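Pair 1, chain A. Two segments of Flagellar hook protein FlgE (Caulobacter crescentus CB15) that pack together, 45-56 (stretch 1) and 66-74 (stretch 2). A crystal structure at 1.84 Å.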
# COMPACT_ATOMS: atom_id res chain seq x y z
N SER A 45 24.39 -25.08 5.09
CA SER A 45 23.76 -24.62 3.85
C SER A 45 22.24 -24.63 3.97
O SER A 45 21.66 -25.48 4.65
CB SER A 45 24.18 -25.49 2.67
OG SER A 45 23.31 -26.60 2.55
N HIS A 46 21.60 -23.67 3.30
CA HIS A 46 20.14 -23.57 3.32
C HIS A 46 19.57 -23.30 1.93
O HIS A 46 20.27 -22.82 1.04
CB HIS A 46 19.68 -22.45 4.25
CG HIS A 46 20.37 -22.43 5.58
ND1 HIS A 46 19.78 -22.87 6.73
CD2 HIS A 46 21.61 -21.99 5.94
CE1 HIS A 46 20.62 -22.72 7.75
NE2 HIS A 46 21.73 -22.19 7.29
N ASN A 47 18.29 -23.61 1.77
CA ASN A 47 17.51 -23.07 0.67
C ASN A 47 16.51 -22.07 1.24
O ASN A 47 15.79 -22.38 2.19
CB ASN A 47 16.78 -24.18 -0.10
CG ASN A 47 17.73 -25.17 -0.74
OD1 ASN A 47 18.87 -24.84 -1.06
ND2 ASN A 47 17.26 -26.40 -0.93
N TYR A 48 16.49 -20.87 0.67
CA TYR A 48 15.65 -19.81 1.21
C TYR A 48 14.66 -19.28 0.18
O TYR A 48 14.95 -19.23 -1.01
CB TYR A 48 16.50 -18.64 1.71
CG TYR A 48 17.26 -18.88 2.99
CD1 TYR A 48 16.58 -19.15 4.17
CD2 TYR A 48 18.64 -18.80 3.03
CE1 TYR A 48 17.27 -19.35 5.35
CE2 TYR A 48 19.34 -19.00 4.20
CZ TYR A 48 18.64 -19.28 5.36
OH TYR A 48 19.33 -19.48 6.54
N ASP A 49 13.49 -18.86 0.66
CA ASP A 49 12.59 -18.04 -0.14
C ASP A 49 12.80 -16.59 0.27
O ASP A 49 12.95 -16.29 1.45
CB ASP A 49 11.13 -18.46 0.05
CG ASP A 49 10.76 -19.68 -0.77
OD1 ASP A 49 11.38 -19.89 -1.83
OD2 ASP A 49 9.84 -20.41 -0.35
N VAL A 50 12.85 -15.71 -0.72
CA VAL A 50 13.00 -14.29 -0.44
C VAL A 50 11.76 -13.56 -0.91
O VAL A 50 11.40 -13.62 -2.09
CB VAL A 50 14.25 -13.70 -1.10
CG1 VAL A 50 14.45 -12.24 -0.68
CG2 VAL A 50 15.47 -14.53 -0.75
N VAL A 51 11.09 -12.87 0.00
CA VAL A 51 9.86 -12.17 -0.33
C VAL A 51 10.00 -10.68 -0.06
O VAL A 51 10.14 -10.26 1.09
CB VAL A 51 8.66 -12.72 0.48
CG1 VAL A 51 7.37 -12.05 0.05
CG2 VAL A 51 8.56 -14.24 0.32
N TYR A 52 9.97 -9.89 -1.12
CA TYR A 52 9.89 -8.44 -1.01
C TYR A 52 8.43 -8.03 -0.94
O TYR A 52 7.62 -8.50 -1.73
CB TYR A 52 10.55 -7.74 -2.20
CG TYR A 52 12.04 -7.97 -2.36
CD1 TYR A 52 12.96 -7.24 -1.63
CD2 TYR A 52 12.51 -8.90 -3.27
CE1 TYR A 52 14.32 -7.43 -1.79
CE2 TYR A 52 13.87 -9.10 -3.44
CZ TYR A 52 14.77 -8.37 -2.70
OH TYR A 52 16.12 -8.57 -2.86
N SER A 53 8.10 -7.14 -0.01
CA SER A 53 6.74 -6.63 0.09
C SER A 53 6.69 -5.11 0.01
O SER A 53 7.58 -4.42 0.50
CB SER A 53 6.08 -7.09 1.39
OG SER A 53 5.84 -8.48 1.36
N SER A 54 5.64 -4.59 -0.62
CA SER A 54 5.40 -3.16 -0.66
C SER A 54 5.04 -2.64 0.73
O SER A 54 4.30 -3.28 1.47
CB SER A 54 4.29 -2.84 -1.67
OG SER A 54 3.74 -1.56 -1.43
N THR A 55 5.57 -1.47 1.08
CA THR A 55 5.29 -0.84 2.36
C THR A 55 3.91 -0.19 2.39
O THR A 55 3.42 0.16 3.46
CB THR A 55 6.31 0.25 2.68
OG1 THR A 55 6.31 1.22 1.62
CG2 THR A 55 7.70 -0.35 2.82
N GLY A 56 3.32 0.01 1.22
CA GLY A 56 2.05 0.71 1.13
C GLY A 56 2.22 2.21 1.34
O GLY A 56 1.24 2.94 1.47
N GLU A 66 12.01 2.22 -0.28
CA GLU A 66 11.96 1.26 0.81
C GLU A 66 11.04 0.08 0.52
O GLU A 66 9.97 0.24 -0.08
CB GLU A 66 11.51 1.94 2.11
CG GLU A 66 12.46 3.04 2.56
CD GLU A 66 12.08 3.61 3.91
OE1 GLU A 66 11.00 3.26 4.43
OE2 GLU A 66 12.88 4.41 4.46
N TYR A 67 11.47 -1.11 0.94
CA TYR A 67 10.69 -2.33 0.76
C TYR A 67 10.77 -3.20 2.01
O TYR A 67 11.77 -3.16 2.74
CB TYR A 67 11.20 -3.12 -0.46
CG TYR A 67 11.30 -2.31 -1.74
CD1 TYR A 67 10.18 -2.08 -2.53
CD2 TYR A 67 12.53 -1.81 -2.18
CE1 TYR A 67 10.27 -1.35 -3.71
CE2 TYR A 67 12.62 -1.08 -3.36
CZ TYR A 67 11.49 -0.86 -4.12
OH TYR A 67 11.58 -0.13 -5.29
N LEU A 68 9.73 -3.99 2.27
CA LEU A 68 9.79 -4.97 3.35
C LEU A 68 10.39 -6.26 2.81
O LEU A 68 10.19 -6.59 1.64
CB LEU A 68 8.40 -5.24 3.93
CG LEU A 68 7.62 -4.03 4.45
CD1 LEU A 68 6.31 -4.49 5.09
CD2 LEU A 68 8.46 -3.25 5.45
N VAL A 69 11.12 -6.98 3.65
CA VAL A 69 11.73 -8.24 3.25
C VAL A 69 11.49 -9.35 4.27
O VAL A 69 11.70 -9.15 5.47
CB VAL A 69 13.26 -8.10 3.06
CG1 VAL A 69 13.88 -9.45 2.71
CG2 VAL A 69 13.58 -7.08 1.99
N ASP A 70 11.05 -10.51 3.79
CA ASP A 70 10.98 -11.72 4.61
C ASP A 70 11.91 -12.78 4.04
O ASP A 70 11.92 -13.02 2.82
CB ASP A 70 9.55 -12.27 4.67
CG ASP A 70 8.60 -11.38 5.44
OD1 ASP A 70 8.96 -10.95 6.56
OD2 ASP A 70 7.50 -11.12 4.93
N ILE A 71 12.69 -13.41 4.90
CA ILE A 71 13.50 -14.56 4.50
C ILE A 71 12.89 -15.82 5.10
O ILE A 71 12.74 -15.93 6.32
CB ILE A 71 14.96 -14.44 4.94
CG1 ILE A 71 15.51 -13.05 4.62
CG2 ILE A 71 15.80 -15.53 4.28
CD1 ILE A 71 15.53 -12.74 3.14
N LYS A 72 12.53 -16.77 4.24
CA LYS A 72 11.81 -17.95 4.70
C LYS A 72 12.57 -19.24 4.41
O LYS A 72 13.24 -19.37 3.38
CB LYS A 72 10.42 -18.00 4.06
CG LYS A 72 9.53 -16.81 4.40
CD LYS A 72 8.11 -17.03 3.90
CE LYS A 72 7.21 -15.85 4.24
NZ LYS A 72 5.79 -16.11 3.86
N GLU A 73 12.45 -20.18 5.33
CA GLU A 73 13.02 -21.51 5.17
C GLU A 73 11.95 -22.55 5.49
O GLU A 73 11.43 -22.58 6.60
CB GLU A 73 14.25 -21.70 6.06
CG GLU A 73 14.97 -23.02 5.87
CD GLU A 73 16.25 -23.11 6.69
OE1 GLU A 73 16.29 -22.54 7.80
OE2 GLU A 73 17.21 -23.76 6.22
N ASN A 74 11.62 -23.38 4.50
CA ASN A 74 10.52 -24.32 4.62
C ASN A 74 9.22 -23.65 5.06
O ASN A 74 8.46 -24.20 5.86
CB ASN A 74 10.88 -25.44 5.60
CG ASN A 74 12.19 -26.11 5.25
OD1 ASN A 74 12.52 -26.27 4.08
ND2 ASN A 74 12.94 -26.50 6.27
O HOH W 1 17.19 -25.18 3.73
O HOH W 2 13.16 -23.07 2.03
O HOH W 3 17.90 -20.42 8.50
O HOH W 4 8.02 -9.42 2.78
O HOH W 5 7.35 -0.41 -0.87

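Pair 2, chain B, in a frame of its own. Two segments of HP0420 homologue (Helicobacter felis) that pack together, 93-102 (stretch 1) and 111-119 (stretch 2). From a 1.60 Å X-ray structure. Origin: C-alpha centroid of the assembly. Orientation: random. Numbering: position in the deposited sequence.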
# COMPACT_ATOMS: atom_id res chain seq x y z
N LYS B 93 -16.92 -7.57 0.21
CA LYS B 93 -17.68 -8.32 -0.80
C LYS B 93 -17.44 -7.86 -2.21
O LYS B 93 -17.70 -8.62 -3.14
CB LYS B 93 -19.20 -8.37 -0.52
CG LYS B 93 -19.59 -9.09 0.78
CD LYS B 93 -21.11 -9.24 0.85
CE LYS B 93 -21.62 -9.59 2.25
NZ LYS B 93 -23.13 -9.82 2.33
N GLN B 94 -16.90 -6.65 -2.41
CA GLN B 94 -16.57 -6.26 -3.78
C GLN B 94 -15.29 -6.95 -4.25
O GLN B 94 -14.26 -6.77 -3.63
CB GLN B 94 -16.42 -4.74 -3.89
CG GLN B 94 -17.70 -3.93 -3.69
CD GLN B 94 -17.48 -2.46 -4.02
OE1 GLN B 94 -17.42 -1.60 -3.12
NE2 GLN B 94 -17.35 -2.15 -5.34
N GLU B 95 -15.34 -7.65 -5.38
CA GLU B 95 -14.13 -8.20 -6.01
C GLU B 95 -13.43 -7.15 -6.85
O GLU B 95 -13.99 -6.69 -7.85
CB GLU B 95 -14.49 -9.34 -6.96
CG GLU B 95 -14.96 -10.55 -6.24
CD GLU B 95 -15.08 -11.74 -7.18
OE1 GLU B 95 -14.90 -11.59 -8.44
OE2 GLU B 95 -15.34 -12.82 -6.63
N ILE B 96 -12.22 -6.77 -6.47
CA ILE B 96 -11.43 -5.79 -7.28
C ILE B 96 -10.24 -6.47 -8.00
O ILE B 96 -9.36 -7.01 -7.30
CB ILE B 96 -10.86 -4.68 -6.38
CG1 ILE B 96 -11.94 -4.15 -5.45
CG2 ILE B 96 -10.30 -3.55 -7.21
CD1 ILE B 96 -13.17 -3.59 -6.23
N TYR B 97 -10.24 -6.46 -9.33
CA TYR B 97 -9.10 -7.01 -10.11
C TYR B 97 -8.07 -5.92 -10.41
O TYR B 97 -8.40 -4.88 -11.01
CB TYR B 97 -9.62 -7.62 -11.42
CG TYR B 97 -10.30 -8.93 -11.19
CD1 TYR B 97 -9.58 -10.12 -11.16
CD2 TYR B 97 -11.67 -8.97 -10.94
CE1 TYR B 97 -10.19 -11.35 -10.93
CE2 TYR B 97 -12.29 -10.17 -10.69
CZ TYR B 97 -11.55 -11.35 -10.71
OH TYR B 97 -12.18 -12.55 -10.46
N PHE B 98 -6.83 -6.15 -9.97
CA PHE B 98 -5.76 -5.21 -10.29
C PHE B 98 -4.88 -5.77 -11.38
O PHE B 98 -4.25 -6.82 -11.20
CB PHE B 98 -4.88 -4.92 -9.07
CG PHE B 98 -5.63 -4.20 -7.95
CD1 PHE B 98 -5.60 -2.80 -7.84
CD2 PHE B 98 -6.38 -4.92 -7.02
CE1 PHE B 98 -6.28 -2.16 -6.82
CE2 PHE B 98 -7.08 -4.22 -5.97
CZ PHE B 98 -6.99 -2.88 -5.89
N ASN B 99 -4.83 -5.06 -12.50
CA ASN B 99 -4.08 -5.47 -13.69
C ASN B 99 -2.86 -4.56 -13.87
O ASN B 99 -3.04 -3.35 -14.09
CB ASN B 99 -5.00 -5.37 -14.92
CG ASN B 99 -6.27 -6.21 -14.76
OD1 ASN B 99 -6.21 -7.35 -14.30
ND2 ASN B 99 -7.43 -5.63 -15.11
N ALA B 100 -1.66 -5.13 -13.73
CA ALA B 100 -0.39 -4.39 -13.84
C ALA B 100 0.20 -4.62 -15.23
O ALA B 100 0.21 -5.76 -15.75
CB ALA B 100 0.57 -4.88 -12.83
N THR B 101 0.82 -3.60 -15.78
CA THR B 101 1.54 -3.71 -17.06
C THR B 101 2.80 -2.85 -16.96
O THR B 101 2.74 -1.66 -16.60
CB THR B 101 0.69 -3.23 -18.25
OG1 THR B 101 -0.58 -3.90 -18.29
CG2 THR B 101 1.47 -3.41 -19.63
N ILE B 102 3.96 -3.40 -17.30
CA ILE B 102 5.20 -2.59 -17.30
C ILE B 102 5.08 -1.55 -18.43
O ILE B 102 4.69 -1.91 -19.56
CB ILE B 102 6.43 -3.46 -17.63
CG1 ILE B 102 6.68 -4.52 -16.52
CG2 ILE B 102 7.65 -2.59 -17.81
CD1 ILE B 102 7.62 -5.61 -16.95
N THR B 111 8.93 1.23 -14.51
CA THR B 111 7.65 1.86 -14.20
C THR B 111 6.57 0.86 -14.61
O THR B 111 6.62 0.28 -15.70
CB THR B 111 7.44 3.16 -14.97
OG1 THR B 111 8.57 4.04 -14.79
CG2 THR B 111 6.16 3.85 -14.52
N ILE B 112 5.58 0.70 -13.73
CA ILE B 112 4.49 -0.27 -13.92
C ILE B 112 3.19 0.49 -13.68
O ILE B 112 3.05 1.20 -12.66
CB ILE B 112 4.59 -1.50 -12.96
CG1 ILE B 112 5.83 -2.38 -13.24
CG2 ILE B 112 3.38 -2.44 -13.12
CD1 ILE B 112 7.10 -1.80 -13.13
N ARG B 113 2.26 0.37 -14.61
CA ARG B 113 0.95 1.00 -14.48
C ARG B 113 -0.04 -0.06 -13.98
O ARG B 113 -0.04 -1.20 -14.45
CB ARG B 113 0.53 1.54 -15.85
CG ARG B 113 -0.93 1.72 -16.06
CD ARG B 113 -1.38 3.05 -15.70
NE ARG B 113 -0.45 4.11 -16.11
CZ ARG B 113 -0.73 5.09 -16.96
NH1 ARG B 113 -1.93 5.16 -17.57
NH2 ARG B 113 0.20 6.02 -17.22
N VAL B 114 -0.88 0.31 -13.01
CA VAL B 114 -1.85 -0.62 -12.44
C VAL B 114 -3.24 -0.02 -12.54
O VAL B 114 -3.44 1.16 -12.23
CB VAL B 114 -1.53 -1.00 -10.98
CG1 VAL B 114 -2.56 -1.97 -10.46
CG2 VAL B 114 -0.15 -1.67 -10.88
N GLU B 115 -4.20 -0.78 -13.04
CA GLU B 115 -5.60 -0.33 -13.03
C GLU B 115 -6.37 -1.34 -12.22
O GLU B 115 -6.19 -2.54 -12.36
CB GLU B 115 -6.18 -0.29 -14.41
CG GLU B 115 -5.48 0.71 -15.29
CD GLU B 115 -6.08 0.82 -16.66
OE1 GLU B 115 -6.92 -0.04 -17.06
OE2 GLU B 115 -5.69 1.77 -17.37
N GLY B 116 -7.24 -0.84 -11.34
CA GLY B 116 -8.07 -1.74 -10.57
C GLY B 116 -9.50 -1.62 -11.07
O GLY B 116 -9.98 -0.47 -11.28
N GLU B 117 -10.16 -2.76 -11.26
CA GLU B 117 -11.52 -2.75 -11.78
C GLU B 117 -12.48 -3.54 -10.95
O GLU B 117 -12.17 -4.65 -10.48
CB GLU B 117 -11.56 -3.30 -13.19
CG GLU B 117 -10.70 -2.59 -14.19
CD GLU B 117 -10.84 -3.27 -15.55
OE1 GLU B 117 -11.17 -4.49 -15.63
OE2 GLU B 117 -10.58 -2.58 -16.56
N PHE B 118 -13.69 -2.99 -10.86
CA PHE B 118 -14.81 -3.66 -10.23
C PHE B 118 -15.85 -3.86 -11.31
O PHE B 118 -16.31 -2.87 -11.89
CB PHE B 118 -15.39 -2.75 -9.16
CG PHE B 118 -16.66 -3.30 -8.53
CD1 PHE B 118 -16.65 -4.52 -7.86
CD2 PHE B 118 -17.88 -2.58 -8.60
CE1 PHE B 118 -17.83 -5.03 -7.25
CE2 PHE B 118 -19.06 -3.10 -8.02
CZ PHE B 118 -19.05 -4.33 -7.35
N MET B 119 -16.22 -5.13 -11.58
CA MET B 119 -17.19 -5.44 -12.63
C MET B 119 -16.81 -4.71 -13.94
O MET B 119 -17.67 -4.10 -14.60
CB MET B 119 -18.61 -5.05 -12.11
CG MET B 119 -18.98 -5.80 -10.81
SD MET B 119 -18.87 -7.57 -10.95
CE MET B 119 -18.56 -8.07 -9.28
O HOH W 6 -14.82 -7.38 -10.40
O HOH W 7 -7.15 -3.08 -16.71

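Two neighbouring antiparallel strands fix the positions of their backbones far more tightly than the identity of their side chains, and pairs 1 and 2 illustrate the point. Superposed on the N, CA and C atoms of 14 central residues, they agree closely. The strand directions diverge by 151° in pair 1 and 158° in pair 2, and the axes approach to 4.5 Å in both. The hydrogen-bonded bridges coincide: D49(A) with K72(A) matches Y97(B) with E117(B), V51(A) with D70(A) matches N99(B) with E115(B), and S53(A) with L68(A) matches T101(B) with R113(B). Each bridge is closed by two backbone hydrogen bonds. In the central one, V51(A) N donates to D70(A) O at 2.9 Å and D70(A) N to V51(A) O at 2.9 Å; the counterparts run from N99(B) N to E115(B) O at 2.9 Å and from E115(B) N to N99(B) O at 3.0 Å. Because these bonds use main-chain atoms alone, the same ladder can form beneath quite different side chains.

Between these rungs lie the non-hydrogen-bonded pairs, whose side chains share one face of the sheet, and here the two pairs distribute bulk differently. In pair 1, V50(A) faces I71(A), with V50(A) CG1 4.0 Å from I71(A) CD1. In pair 2 the matching residues are F98(B) and G116(B): the large group is on the first strand, and the matching position on the second is a glycine. A CB on G116(B) would lie 2.9 Å from F98(B) CE1, a clash, so the ring occupies space that glycine leaves free, and F98(B) CD1 rests 3.8 Å from G116(B) CA. Two residues along, at the next pair on this face, the first strand is the bulkier in pair 1. Y52(A) CD1 packs 3.7 Å from V69(A) CG2, whereas A100(B) CB meets the equivalent valine at V114(B) CG2, 3.8 Å away, and also reaches I112(B) CG2 at 3.7 Å.

The other face, carrying V51(A), D70(A) and their matches, is more polar and recruits water. In pair 1, water 4 donates to V51(A) O and D70(A) OD2 and accepts from S53(A) OG. In pair 2, water 7 accepts from N99(B) ND2 and donates to E115(B) OE1, with a weak bond to E117(B) OE2. The two waters occupy different places: water 4 lies on the S53(A) side of the central bridge, water 7 on the E117(B) side, so each sheet uses the polar atoms its own sequence supplies.

A further contrast appears at the end where E73(A) matches F118(B). Both have chi1 near t, and both side-chain ends come nearer the opposite strand, but their chemistry differs. H46(A) ND1 donates a hydrogen bond to E73(A) OE2 at 2.8 Å, at the edge of the imidazole ring. At the equivalent position to H46(A), Q94(B) instead places NE2 over one face of the F118(B) ring, 3.3 Å from F118(B) CE2. A directional polar contact in one pair is replaced by packing against an aromatic face in the other. E73(A) CA and F118(B) CA lie 0.3 Å apart after superposition, while H46(A) CA and Q94(B) CA, 1.6 Å apart, match more loosely.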